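Arylmalonate decarboxylase (PDB 3IXL) catalyses the decarboxylation of 2-aryl-2-methylmalonates, using a proton to give 2-arylpropionates and carbon dioxide. Local coordinates at residues A[24-32]-A[227-237]; A[52-63]-A[89-99]. The protein carries 2 engineered substitutions. One frame throughout, in Å; residues are numbered along the deposited sequence.

Overall arrangement
The chain folds around two four-stranded parallel sheets with flanking helices, as in the aspartate/glutamate racemase clan. Interaction 2 lies wholly beside the first sheet: helices 55-64 and 83-97, which precede and follow strand 67-72, pack together and reach strand 8-13. Interaction 1 brings distant parts of the chain together, joining the end of helix 23-27 to the C-terminal segment that follows helix 211-222. Along the sequence, interaction 2 is therefore nested inside the loop that interaction 1 closes. Their centres are 26 Å apart, their nearest atoms about 10 Å, and they do not touch. The side chains of Leu27 and Ile52 are about 13 and 11 Å from the bound 2-phenylacetic acid, so neither contact forms its pocket.

Interaction 1 of 2, residues A[24-32]-A[227-237]; sequences GARLYPDLP and AKARPGYGRLF
Leu27 and Arg230 join the C-terminal end of helix 23-27 to a segment near the C-terminus, a contact between remote parts of the two-sheet alpha/beta fold that shows how a carbonyl at a helix end can be satisfied by a distant loop. Arg230 N donates to Leu27 O at 3.0 Å, with an N-H...O angle of 159°, and the donor lies in the carbonyl plane. The same oxygen takes a longer bond from a water and a CA-H...O contact from Ala229 CA. That water also donates to Lys228 O at 2.7 Å, so it ties two backbone carbonyls across the contact.

A second water links Tyr28 OH to Ala227 O, lying 2.7 Å from Tyr28 OH in the plane of the ring. Ala229 CB meanwhile sits over one ring face. The third water receives a bond from Arg230 NH2 and donates to Asp30 OD2, each at 2.7 Å. It bridges opposite charges whose closest atoms, Asp30 OD2 and Arg230 NH2, are 4.4 Å apart, beyond a direct salt bridge. A bend in the Arg230 chain (chi2 -75°) brings the flat guanidinium over Pro29, whose CG lies 3.5 Å from its plane. Elsewhere, Arg26 NH2 forms a salt bridge with Asp195 and Lys228 NZ bonds to Ser240.

The apolar part of the contact centres on Leu27. Leu27 CD2 packs against Tyr233 CD1 at 3.5 Å and also meets Phe237, over whose face it makes a CH-pi contact, 3.9 Å from CD2 to the ring centroid.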
loop_
_atom_site.group_PDB
_atom_site.type_symbol
_atom_site.label_atom_id
_atom_site.label_comp_id
_atom_site.label_asym_id
_atom_site.label_seq_id
_atom_site.Cartn_x
_atom_site.Cartn_y
_atom_site.Cartn_z
ATOM N N GLY A 24 4.615 -3.578 -10.385
ATOM C CA GLY A 24 5.834 -4.382 -10.196
ATOM C C GLY A 24 6.712 -4.451 -11.432
ATOM O O GLY A 24 7.942 -4.372 -11.334
ATOM N N ALA A 25 6.070 -4.594 -12.587
ATOM C CA ALA A 25 6.770 -4.698 -13.872
ATOM C C ALA A 25 7.496 -3.410 -14.249
ATOM O O ALA A 25 8.450 -3.437 -15.025
ATOM C CB ALA A 25 5.803 -5.095 -14.966
ATOM N N ARG A 26 7.040 -2.288 -13.695
ATOM C CA ARG A 26 7.631 -0.989 -13.961
ATOM C C ARG A 26 8.705 -0.637 -12.930
ATOM O O ARG A 26 9.806 -0.222 -13.279
ATOM C CB ARG A 26 6.520 0.059 -14.000
ATOM C CG ARG A 26 5.584 -0.118 -15.207
ATOM C CD ARG A 26 4.321 0.732 -15.118
ATOM N NE ARG A 26 4.602 2.149 -15.318
ATOM C CZ ARG A 26 3.727 3.132 -15.106
ATOM N NH1 ARG A 26 2.502 2.862 -14.660
ATOM N NH2 ARG A 26 4.088 4.390 -15.324
ATOM N N LEU A 27 8.400 -0.859 -11.659
ATOM C CA LEU A 27 9.345 -0.541 -10.589
ATOM C C LEU A 27 10.551 -1.468 -10.558
ATOM O O LEU A 27 11.692 -1.020 -10.422
ATOM C CB LEU A 27 8.649 -0.609 -9.229
ATOM C CG LEU A 27 7.592 0.449 -8.934
ATOM C CD1 LEU A 27 6.803 0.050 -7.697
ATOM C CD2 LEU A 27 8.255 1.792 -8.741
ATOM N N TYR A 28 10.272 -2.766 -10.652
ATOM C CA TYR A 28 11.273 -3.806 -10.475
ATOM C C TYR A 28 11.154 -4.824 -11.604
ATOM O O TYR A 28 10.790 -5.975 -11.359
ATOM C CB TYR A 28 11.071 -4.495 -9.118
ATOM C CG TYR A 28 11.243 -3.584 -7.916
ATOM C CD1 TYR A 28 10.136 -3.088 -7.236
ATOM C CD2 TYR A 28 12.516 -3.246 -7.446
ATOM C CE1 TYR A 28 10.282 -2.263 -6.123
ATOM C CE2 TYR A 28 12.681 -2.423 -6.337
ATOM C CZ TYR A 28 11.557 -1.944 -5.672
ATOM O OH TYR A 28 11.687 -1.117 -4.574
ATOM N N PRO A 29 11.478 -4.410 -12.848
ATOM C CA PRO A 29 11.242 -5.277 -14.003
ATOM C C PRO A 29 12.017 -6.583 -13.965
ATOM O O PRO A 29 11.596 -7.551 -14.601
ATOM C CB PRO A 29 11.720 -4.437 -15.196
ATOM C CG PRO A 29 12.539 -3.357 -14.625
ATOM C CD PRO A 29 12.044 -3.105 -13.240
ATOM N N ASP A 30 13.118 -6.621 -13.223
ATOM C CA ASP A 30 13.942 -7.834 -13.182
ATOM C C ASP A 30 13.752 -8.688 -11.927
ATOM O O ASP A 30 14.520 -9.615 -11.675
ATOM C CB ASP A 30 15.400 -7.487 -13.455
ATOM C CG ASP A 30 15.600 -6.882 -14.850
ATOM O OD1 ASP A 30 14.755 -7.121 -15.752
ATOM O OD2 ASP A 30 16.603 -6.171 -15.041
ATOM N N LEU A 31 12.706 -8.392 -11.156
ATOM C CA LEU A 31 12.354 -9.211 -9.998
ATOM C C LEU A 31 11.099 -10.038 -10.265
ATOM O O LEU A 31 10.165 -9.542 -10.892
ATOM C CB LEU A 31 12.149 -8.344 -8.755
ATOM C CG LEU A 31 13.349 -7.566 -8.224
ATOM C CD1 LEU A 31 12.972 -6.980 -6.871
ATOM C CD2 LEU A 31 14.599 -8.424 -8.091
ATOM N N PRO A 32 11.088 -11.308 -9.816
ATOM C CA PRO A 32 9.899 -12.156 -9.947
ATOM C C PRO A 32 8.900 -11.959 -8.806
ATOM O O PRO A 32 9.262 -12.006 -7.619
ATOM C CB PRO A 32 10.475 -13.569 -9.905
ATOM C CG PRO A 32 11.695 -13.439 -9.020
ATOM C CD PRO A 32 12.226 -12.038 -9.221
ATOM N N ALA A 227 17.702 -4.640 -3.614
ATOM C CA ALA A 227 17.372 -4.331 -5.006
ATOM C C ALA A 227 16.779 -2.932 -5.108
ATOM O O ALA A 227 16.024 -2.507 -4.232
ATOM C CB ALA A 227 16.406 -5.364 -5.572
ATOM N N LYS A 228 17.144 -2.215 -6.165
ATOM C CA LYS A 228 16.693 -0.832 -6.340
ATOM C C LYS A 228 15.737 -0.718 -7.515
ATOM O O LYS A 228 15.862 -1.434 -8.508
ATOM C CB LYS A 228 17.885 0.123 -6.507
ATOM C CG LYS A 228 18.843 0.177 -5.304
ATOM C CD LYS A 228 18.142 0.511 -3.976
ATOM C CE LYS A 228 19.107 0.380 -2.800
ATOM N NZ LYS A 228 18.428 0.102 -1.505
ATOM N N ALA A 229 14.763 0.174 -7.386
ATOM C CA ALA A 229 13.786 0.372 -8.446
ATOM C C ALA A 229 14.367 1.205 -9.582
ATOM O O ALA A 229 15.340 1.950 -9.396
ATOM C CB ALA A 229 12.536 1.051 -7.900
ATOM N N ARG A 230 13.745 1.089 -10.748
ATOM C CA ARG A 230 14.027 2.002 -11.845
ATOM C C ARG A 230 13.728 3.426 -11.365
ATOM O O ARG A 230 12.874 3.607 -10.495
ATOM C CB ARG A 230 13.187 1.632 -13.066
ATOM C CG ARG A 230 13.598 0.308 -13.716
ATOM C CD ARG A 230 14.904 0.441 -14.523
ATOM N NE ARG A 230 15.283 -0.818 -15.168
ATOM C CZ ARG A 230 14.870 -1.206 -16.372
ATOM N NH1 ARG A 230 14.065 -0.439 -17.093
ATOM N NH2 ARG A 230 15.272 -2.371 -16.866
ATOM N N PRO A 231 14.447 4.436 -11.894
ATOM C CA PRO A 231 14.309 5.799 -11.373
ATOM C C PRO A 231 13.043 6.514 -11.833
ATOM O O PRO A 231 12.459 6.146 -12.849
ATOM C CB PRO A 231 15.543 6.510 -11.939
ATOM C CG PRO A 231 15.797 5.812 -13.205
ATOM C CD PRO A 231 15.439 4.364 -12.983
ATOM N N GLY A 232 12.648 7.535 -11.076
ATOM C CA GLY A 232 11.556 8.426 -11.468
ATOM C C GLY A 232 10.194 8.119 -10.877
ATOM O O GLY A 232 9.178 8.658 -11.337
ATOM N N TYR A 233 10.156 7.255 -9.865
ATOM C CA TYR A 233 8.881 6.884 -9.249
ATOM C C TYR A 233 8.715 7.450 -7.846
ATOM O O TYR A 233 7.839 7.004 -7.095
ATOM C CB TYR A 233 8.705 5.367 -9.234
ATOM C CG TYR A 233 8.701 4.757 -10.606
ATOM C CD1 TYR A 233 9.739 3.933 -11.020
ATOM C CD2 TYR A 233 7.666 5.012 -11.495
ATOM C CE1 TYR A 233 9.740 3.364 -12.282
ATOM C CE2 TYR A 233 7.651 4.444 -12.764
ATOM C CZ TYR A 233 8.695 3.626 -13.149
ATOM O OH TYR A 233 8.694 3.061 -14.400
ATOM N N GLY A 234 9.559 8.413 -7.502
ATOM C CA GLY A 234 9.417 9.142 -6.251
ATOM C C GLY A 234 10.603 9.011 -5.328
ATOM O O GLY A 234 11.402 8.075 -5.453
ATOM N N ARG A 235 10.681 9.933 -4.379
ATOM C CA ARG A 235 11.743 9.944 -3.384
ATOM C C ARG A 235 11.866 8.653 -2.574
ATOM O O ARG A 235 12.964 8.284 -2.156
ATOM C CB ARG A 235 11.566 11.150 -2.467
ATOM C CG ARG A 235 11.940 12.461 -3.174
ATOM C CD ARG A 235 11.534 13.694 -2.413
ATOM N NE ARG A 235 12.071 13.722 -1.060
ATOM C CZ ARG A 235 11.767 14.659 -0.171
ATOM N NH1 ARG A 235 10.951 15.653 -0.506
ATOM N NH2 ARG A 235 12.282 14.609 1.048
ATOM N N LEU A 236 10.752 7.960 -2.346
ATOM C CA LEU A 236 10.817 6.707 -1.596
ATOM C C LEU A 236 11.847 5.773 -2.231
ATOM O O LEU A 236 12.683 5.164 -1.542
ATOM C CB LEU A 236 9.447 6.019 -1.550
ATOM C CG LEU A 236 9.441 4.719 -0.742
ATOM C CD1 LEU A 236 9.787 4.933 0.722
ATOM C CD2 LEU A 236 8.089 4.015 -0.871
ATOM N N PHE A 237 11.793 5.678 -3.553
ATOM C CA PHE A 237 12.675 4.791 -4.286
ATOM C C PHE A 237 14.031 5.405 -4.543
ATOM O O PHE A 237 15.059 4.736 -4.387
ATOM C CB PHE A 237 12.040 4.402 -5.618
ATOM C CG PHE A 237 10.764 3.653 -5.459
ATOM C CD1 PHE A 237 9.540 4.308 -5.527
ATOM C CD2 PHE A 237 10.781 2.293 -5.181
ATOM C CE1 PHE A 237 8.345 3.603 -5.349
ATOM C CE2 PHE A 237 9.593 1.581 -5.003
ATOM C CZ PHE A 237 8.380 2.230 -5.084
HETATM O O HOH W 1 14.604 -2.162 -10.842
HETATM O O HOH W 2 14.080 -0.681 -3.432
HETATM O O HOH W 3 17.383 -3.662 -15.690
#

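Interaction 2 of 2, residues A[52-63]-A[89-99]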
loop_
_atom_site.group_PDB
_atom_site.type_symbol
_atom_site.label_atom_id
_atom_site.label_comp_id
_atom_site.label_asym_id
_atom_site.label_seq_id
_atom_site.Cartn_x
_atom_site.Cartn_y
_atom_site.Cartn_z
ATOM N N ILE A 52 -11.099 -11.639 5.005
ATOM C CA ILE A 52 -9.948 -11.462 5.897
ATOM C C ILE A 52 -9.456 -12.789 6.487
ATOM O O ILE A 52 -8.262 -12.974 6.707
ATOM C CB ILE A 52 -10.235 -10.416 7.013
ATOM C CG1 ILE A 52 -8.979 -10.098 7.837
ATOM C CG2 ILE A 52 -11.338 -10.905 7.945
ATOM C CD1 ILE A 52 -7.890 -9.367 7.075
ATOM N N GLU A 53 -10.384 -13.714 6.717
ATOM C CA GLU A 53 -10.038 -14.984 7.344
ATOM C C GLU A 53 -9.223 -15.898 6.440
ATOM O O GLU A 53 -8.601 -16.847 6.925
ATOM C CB GLU A 53 -11.303 -15.707 7.797
ATOM C CG GLU A 53 -12.067 -14.928 8.855
ATOM C CD GLU A 53 -13.471 -15.450 9.074
ATOM O OE1 GLU A 53 -13.823 -15.672 10.247
ATOM O OE2 GLU A 53 -14.217 -15.633 8.092
ATOM N N SER A 54 -9.231 -15.619 5.140
ATOM C CA SER A 54 -8.511 -16.440 4.171
ATOM C C SER A 54 -7.065 -16.018 3.952
ATOM O O SER A 54 -6.323 -16.710 3.272
ATOM C CB SER A 54 -9.245 -16.461 2.832
ATOM O OG SER A 54 -9.190 -15.196 2.183
ATOM N N VAL A 55 -6.677 -14.879 4.515
ATOM C CA VAL A 55 -5.334 -14.353 4.305
ATOM C C VAL A 55 -4.250 -15.373 4.658
ATOM O O VAL A 55 -3.329 -15.596 3.876
ATOM C CB VAL A 55 -5.130 -13.012 5.039
ATOM C CG1 VAL A 55 -3.643 -12.623 5.065
ATOM C CG2 VAL A 55 -5.962 -11.926 4.360
ATOM N N VAL A 56 -4.381 -16.015 5.813
ATOM C CA VAL A 56 -3.374 -16.986 6.247
ATOM C C VAL A 56 -3.224 -18.153 5.254
ATOM O O VAL A 56 -2.111 -18.589 4.957
ATOM C CB VAL A 56 -3.679 -17.490 7.678
ATOM C CG1 VAL A 56 -2.872 -18.735 8.017
ATOM C CG2 VAL A 56 -3.381 -16.386 8.679
ATOM N N ASP A 57 -4.342 -18.627 4.711
ATOM C CA ASP A 57 -4.304 -19.720 3.742
ATOM C C ASP A 57 -3.615 -19.302 2.451
ATOM O O ASP A 57 -2.888 -20.090 1.850
ATOM C CB ASP A 57 -5.709 -20.254 3.456
ATOM C CG ASP A 57 -6.336 -20.918 4.674
ATOM O OD1 ASP A 57 -5.625 -21.626 5.425
ATOM O OD2 ASP A 57 -7.545 -20.710 4.894
ATOM N N HIS A 58 -3.830 -18.053 2.032
ATOM C CA HIS A 58 -3.152 -17.539 0.843
ATOM C C HIS A 58 -1.650 -17.390 1.091
ATOM O O HIS A 58 -0.840 -17.675 0.211
ATOM C CB HIS A 58 -3.767 -16.216 0.379
ATOM C CG HIS A 58 -5.066 -16.389 -0.341
ATOM N ND1 HIS A 58 -5.134 -16.654 -1.691
ATOM C CD2 HIS A 58 -6.344 -16.361 0.103
ATOM C CE1 HIS A 58 -6.399 -16.769 -2.051
ATOM N NE2 HIS A 58 -7.154 -16.598 -0.982
ATOM N N ALA A 59 -1.283 -16.964 2.302
ATOM C CA ALA A 59 0.131 -16.913 2.688
ATOM C C ALA A 59 0.798 -18.297 2.567
ATOM O O ALA A 59 1.901 -18.416 2.034
ATOM C CB ALA A 59 0.285 -16.340 4.102
ATOM N N ARG A 60 0.117 -19.325 3.070
ATOM C CA ARG A 60 0.605 -20.696 3.000
ATOM C C ARG A 60 0.752 -21.168 1.549
ATOM O O ARG A 60 1.738 -21.837 1.218
ATOM C CB ARG A 60 -0.328 -21.636 3.755
ATOM C CG ARG A 60 -0.316 -21.504 5.274
ATOM C CD ARG A 60 -1.254 -22.557 5.878
ATOM N NE ARG A 60 -1.360 -22.490 7.335
ATOM C CZ ARG A 60 -0.550 -23.122 8.182
ATOM N NH1 ARG A 60 0.451 -23.873 7.730
ATOM N NH2 ARG A 60 -0.737 -22.997 9.490
ATOM N N ARG A 61 -0.211 -20.816 0.688
ATOM C CA ARG A 61 -0.097 -21.177 -0.730
ATOM C C ARG A 61 1.170 -20.585 -1.329
ATOM O O ARG A 61 1.944 -21.273 -1.998
ATOM C CB ARG A 61 -1.309 -20.732 -1.558
ATOM C CG ARG A 61 -1.139 -21.127 -3.028
ATOM C CD ARG A 61 -2.059 -20.406 -3.968
ATOM N NE ARG A 61 -1.654 -20.647 -5.357
ATOM C CZ ARG A 61 -1.950 -19.849 -6.381
ATOM N NH1 ARG A 61 -2.653 -18.737 -6.177
ATOM N NH2 ARG A 61 -1.531 -20.150 -7.610
ATOM N N LEU A 62 1.388 -19.297 -1.080
ATOM C CA LEU A 62 2.581 -18.632 -1.602
ATOM C C LEU A 62 3.880 -19.245 -1.066
ATOM O O LEU A 62 4.868 -19.363 -1.797
ATOM C CB LEU A 62 2.516 -17.121 -1.325
ATOM C CG LEU A 62 1.393 -16.393 -2.081
ATOM C CD1 LEU A 62 1.075 -15.070 -1.403
ATOM C CD2 LEU A 62 1.738 -16.177 -3.551
ATOM N N GLN A 63 3.875 -19.631 0.212
ATOM C CA GLN A 63 5.008 -20.343 0.786
ATOM C C GLN A 63 5.287 -21.646 0.027
ATOM O O GLN A 63 6.433 -21.926 -0.316
ATOM C CB GLN A 63 4.775 -20.631 2.277
ATOM C CG GLN A 63 5.974 -21.285 2.984
ATOM C CD GLN A 63 5.971 -22.801 2.896
ATOM O OE1 GLN A 63 4.917 -23.435 2.852
ATOM N NE2 GLN A 63 7.162 -23.391 2.873
ATOM N N LEU A 89 -2.048 -9.928 12.553
ATOM C CA LEU A 89 -2.215 -10.602 11.274
ATOM C C LEU A 89 -0.857 -10.947 10.665
ATOM O O LEU A 89 -0.677 -12.053 10.142
ATOM C CB LEU A 89 -3.041 -9.739 10.313
ATOM C CG LEU A 89 -3.323 -10.360 8.945
ATOM C CD1 LEU A 89 -4.103 -11.659 9.082
ATOM C CD2 LEU A 89 -4.084 -9.369 8.074
ATOM N N THR A 90 0.093 -10.019 10.745
ATOM C CA THR A 90 1.448 -10.271 10.258
ATOM C C THR A 90 2.076 -11.467 10.965
ATOM O O THR A 90 2.665 -12.338 10.320
ATOM C CB THR A 90 2.341 -9.034 10.424
ATOM O OG1 THR A 90 1.721 -7.919 9.762
ATOM C CG2 THR A 90 3.725 -9.277 9.810
ATOM N N VAL A 91 1.938 -11.508 12.289
ATOM C CA VAL A 91 2.485 -12.599 13.087
ATOM C C VAL A 91 1.831 -13.926 12.714
ATOM O O VAL A 91 2.524 -14.945 12.610
ATOM C CB VAL A 91 2.344 -12.317 14.606
ATOM C CG1 VAL A 91 2.628 -13.583 15.429
ATOM C CG2 VAL A 91 3.279 -11.204 15.012
ATOM N N ALA A 92 0.514 -13.919 12.513
ATOM C CA ALA A 92 -0.205 -15.132 12.109
ATOM C C ALA A 92 0.287 -15.648 10.763
ATOM O O ALA A 92 0.466 -16.852 10.583
ATOM C CB ALA A 92 -1.705 -14.898 12.079
ATOM N N MET A 93 0.496 -14.737 9.811
ATOM C CA MET A 93 1.056 -15.102 8.507
ATOM C C MET A 93 2.442 -15.716 8.666
ATOM O O MET A 93 2.753 -16.733 8.050
ATOM C CB MET A 93 1.135 -13.878 7.591
ATOM C CG MET A 93 -0.215 -13.317 7.186
ATOM S SD MET A 93 -0.104 -11.643 6.491
ATOM C CE MET A 93 0.773 -11.971 4.980
ATOM N N ARG A 94 3.271 -15.103 9.501
ATOM C CA ARG A 94 4.626 -15.600 9.707
ATOM C C ARG A 94 4.620 -16.988 10.352
ATOM O O ARG A 94 5.364 -17.877 9.934
ATOM C CB ARG A 94 5.452 -14.609 10.533
ATOM C CG ARG A 94 6.884 -15.050 10.690
ATOM C CD ARG A 94 7.885 -13.940 10.437
ATOM N NE ARG A 94 8.152 -13.119 11.608
ATOM C CZ ARG A 94 9.340 -12.998 12.205
ATOM N NH1 ARG A 94 10.411 -13.646 11.763
ATOM N NH2 ARG A 94 9.451 -12.220 13.262
ATOM N N GLU A 95 3.769 -17.182 11.355
ATOM C CA GLU A 95 3.700 -18.483 12.035
ATOM C C GLU A 95 3.158 -19.577 11.118
ATOM O O GLU A 95 3.503 -20.752 11.280
ATOM C CB GLU A 95 2.915 -18.379 13.353
ATOM C CG GLU A 95 3.654 -17.561 14.424
ATOM C CD GLU A 95 2.986 -17.568 15.809
ATOM O OE1 GLU A 95 2.145 -18.452 16.072
ATOM O OE2 GLU A 95 3.332 -16.696 16.641
ATOM N N ALA A 96 2.339 -19.192 10.141
ATOM C CA ALA A 96 1.781 -20.125 9.164
ATOM C C ALA A 96 2.779 -20.533 8.088
ATOM O O ALA A 96 2.624 -21.593 7.489
ATOM C CB ALA A 96 0.544 -19.539 8.518
ATOM N N THR A 97 3.787 -19.699 7.835
ATOM C CA THR A 97 4.670 -19.873 6.671
ATOM C C THR A 97 6.142 -20.084 7.016
ATOM O O THR A 97 6.894 -20.670 6.230
ATOM C CB THR A 97 4.604 -18.653 5.740
ATOM O OG1 THR A 97 5.006 -17.474 6.462
ATOM C CG2 THR A 97 3.199 -18.465 5.204
ATOM N N GLY A 98 6.558 -19.570 8.168
ATOM C CA GLY A 98 7.977 -19.514 8.499
ATOM C C GLY A 98 8.754 -18.491 7.687
ATOM O O GLY A 98 9.985 -18.520 7.663
ATOM N N LEU A 99 8.036 -17.573 7.039
ATOM C CA LEU A 99 8.644 -16.600 6.130
ATOM C C LEU A 99 8.531 -15.182 6.655
ATOM O O LEU A 99 7.622 -14.892 7.421
ATOM C CB LEU A 99 7.929 -16.620 4.776
ATOM C CG LEU A 99 8.007 -17.872 3.901
ATOM C CD1 LEU A 99 7.200 -17.634 2.630
ATOM C CD2 LEU A 99 9.458 -18.235 3.578
HETATM O O HOH W 4 2.447 -23.356 4.628
#
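The guanidinium of Arg60 presents one face to Ala96 O, which lies 3.1 Å above its plane and toward the rim, in a contact between two helices on the same side of a parallel alpha/beta sheet. Arg60 NH1 is close to that oxygen, but its N-H points badly and the pair is not a hydrogen bond; the attraction is probably electrostatic, between a positive charge and a carbonyl near the end of helix 83-97. The arginine chain is extended as far as NE, and the final turn at chi4 (-88°) sets the plane across it, with Ala96 CB also lying against the group. A water donates to Gln63 OE1 at 3.0 Å and, weakly, to Ala96 O.

The axes of helix segments 55-63 and 89-97 run in the same general sense, crossing at -39° and approaching to 8.8 Å. Across this interface Val56 CG1 meets Ala96 CB at 3.5 Å, and Ala59 CB lies against the Thr97 methyl. The hydroxyl of Thr97 is occupied within its own segment, OG1 donating to Met93 O at 2.9 Å and accepting from Leu99 N in an ST turn. With OG1 placed between the backbone N and the carbonyl carbon (chi1 60°), the methyl is left to face the other helix, CG2 lying 3.4 Å from Ala59 O.

Toward the sheet, Val55 CG1 touches Met93 SD at 3.9 Å, and both side chains reach Ile12 of strand 8-13. At the N-terminal end of both segments, Ile52 and Leu89 cross at a slant, and Ile52 CD1 lies 3.9 Å from Leu89 CD2.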